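Local coordinates for protein hypoxanthine-guanine phosphoribosyltransferase (HGPRT) (PDB 5IPF) that probably salvages purine bases in a blood fluke by transferring the phosphoribosyl group to hypoxanthine or guanine, yielding nucleotides such as IMP, at residues Glu108-Val111 and Arg112-Ile116. Sequence-based numbering, arbitrary orientation.
Sequences ERTV and RARGI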
loop_
_atom_site.group_PDB
_atom_site.type_symbol
_atom_site.label_atom_id
_atom_site.label_comp_id
_atom_site.label_asym_id
_atom_site.label_seq_id
_atom_site.Cartn_x
_atom_site.Cartn_y
_atom_site.Cartn_z
ATOM N N GLU A 108 -5.296 -13.004 2.421
ATOM C CA GLU A 108 -6.681 -12.564 2.308
ATOM C C GLU A 108 -6.953 -11.905 0.962
ATOM O O GLU A 108 -8.058 -12.038 0.421
ATOM C CB GLU A 108 -7.022 -11.609 3.451
ATOM C CG GLU A 108 -6.863 -12.221 4.834
ATOM C CD GLU A 108 -7.108 -11.221 5.946
ATOM O OE1 GLU A 108 -7.335 -10.030 5.643
ATOM O OE2 GLU A 108 -7.075 -11.627 7.128
ATOM N N ARG A 109 -5.963 -11.206 0.399
ATOM C CA ARG A 109 -6.170 -10.580 -0.906
ATOM C C ARG A 109 -6.302 -11.626 -2.008
ATOM O O ARG A 109 -7.242 -11.580 -2.809
ATOM C CB ARG A 109 -5.033 -9.608 -1.222
ATOM C CG ARG A 109 -5.075 -9.080 -2.652
ATOM C CD ARG A 109 -4.115 -7.923 -2.870
ATOM N NE ARG A 109 -4.504 -6.738 -2.111
ATOM C CZ ARG A 109 -3.907 -6.339 -0.993
ATOM N NH1 ARG A 109 -2.883 -7.027 -0.501
ATOM N NH2 ARG A 109 -4.330 -5.248 -0.368
ATOM N N THR A 110 -5.368 -12.579 -2.066
ATOM C CA THR A 110 -5.406 -13.566 -3.141
ATOM C C THR A 110 -6.588 -14.519 -2.992
ATOM O O THR A 110 -7.105 -15.019 -3.997
ATOM C CB THR A 110 -4.087 -14.344 -3.202
ATOM O OG1 THR A 110 -4.113 -15.250 -4.314
ATOM C CG2 THR A 110 -3.856 -15.136 -1.927
ATOM N N VAL A 111 -7.033 -14.777 -1.760
ATOM C CA VAL A 111 -8.230 -15.590 -1.570
ATOM C C VAL A 111 -9.471 -14.783 -1.921
ATOM O O VAL A 111 -10.466 -15.331 -2.413
ATOM C CB VAL A 111 -8.275 -16.134 -0.129
ATOM C CG1 VAL A 111 -9.653 -16.666 0.220
ATOM C CG2 VAL A 111 -7.238 -17.223 0.043
ATOM N N ARG A 112 -9.424 -13.469 -1.703
ATOM C CA ARG A 112 -10.554 -12.611 -2.037
ATOM C C ARG A 112 -10.744 -12.504 -3.545
ATOM O O ARG A 112 -11.880 -12.434 -4.027
ATOM C CB ARG A 112 -10.342 -11.230 -1.423
ATOM C CG ARG A 112 -11.542 -10.658 -0.702
ATOM C CD ARG A 112 -11.089 -9.547 0.223
ATOM N NE ARG A 112 -10.054 -8.727 -0.402
ATOM C CZ ARG A 112 -9.004 -8.232 0.244
ATOM N NH1 ARG A 112 -8.838 -8.481 1.536
ATOM N NH2 ARG A 112 -8.110 -7.496 -0.403
ATOM N N ALA A 113 -9.649 -12.494 -4.304
ATOM C CA ALA A 113 -9.714 -12.319 -5.749
ATOM C C ALA A 113 -9.987 -13.614 -6.503
ATOM O O ALA A 113 -10.027 -13.591 -7.740
ATOM C CB ALA A 113 -8.413 -11.696 -6.261
ATOM N N ARG A 114 -10.180 -14.735 -5.808
ATOM C CA ARG A 114 -10.414 -16.009 -6.471
ATOM C C ARG A 114 -11.737 -16.663 -6.107
ATOM O O ARG A 114 -12.019 -17.761 -6.600
ATOM C CB ARG A 114 -9.285 -16.996 -6.154
ATOM C CG ARG A 114 -7.919 -16.606 -6.701
ATOM C CD ARG A 114 -7.016 -17.826 -6.839
ATOM N NE ARG A 114 -5.689 -17.602 -6.277
ATOM C CZ ARG A 114 -4.798 -18.567 -6.065
ATOM N NH1 ARG A 114 -5.096 -19.824 -6.365
ATOM N NH2 ARG A 114 -3.612 -18.278 -5.547
ATOM N N GLY A 115 -12.551 -16.038 -5.260
ATOM C CA GLY A 115 -13.734 -16.707 -4.758
ATOM C C GLY A 115 -13.477 -17.934 -3.910
ATOM O O GLY A 115 -14.431 -18.628 -3.552
ATOM N N ILE A 116 -12.221 -18.229 -3.568
ATOM C CA ILE A 116 -11.906 -19.424 -2.787
ATOM C C ILE A 116 -12.342 -19.233 -1.338
ATOM O O ILE A 116 -12.214 -18.141 -0.771
ATOM C CB ILE A 116 -10.399 -19.738 -2.883
ATOM C CG1 ILE A 116 -10.038 -20.111 -4.323
ATOM C CG2 ILE A 116 -9.976 -20.837 -1.886
ATOM C CD1 ILE A 116 -8.556 -20.236 -4.570
HETATM O O HOH W 1 -3.691 -15.115 -6.782
#
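Arg-112 N and Ala-113 N donate the closing i-to-i+4 hydrogen bonds of helix 97-112 to Glu-108 O (2.9 Å) and Arg-109 O (3.0 Å), after which Arg-114 N makes a weak bond to Val-111 O and the chain turns through Gly-115, in the left-handed region (phi 64°). The Arg-112 side chain folds back along the last turn. With its chain bent at chi3 (40°), one face of its guanidinium lies over Glu-108 O and Arg-109 CA, both beneath its rim rather than its centre, and Arg-112 NH2 comes 3.8 Å from Arg-109 CB. The two guanidinium planes stand perpendicular, and Arg-109 NE lies 4.1 Å from Arg-112 NH2. Their like charges are probably offset by separate salt bridges, from Arg-109 to Asp-105 and from Arg-112 to Glu-69 of a neighbouring subunit. Glu-108 OE1, 4.6 Å from Arg-112 NH1, pairs with Lys-98 of another neighbouring subunit. Thr-110 and Arg-114 run side by side in the same direction, and a water bonded to Thr-110 OG1 also accepts a weak bond from Arg-114 NE (3.2 Å). Val-111 CG1 meets Ile-116 CB at 4.4 Å, close to helix 61-81, where Val-111 rests on Val-76. Remote from the IMP pocket, this is the C-terminal end of a helix whose following loop passes through a left-handed glycine toward strand 120-125 of the phosphoribosyltransferase parallel sheet, and where Glu-108 and Arg-112 form salt bridges to two neighbouring subunits.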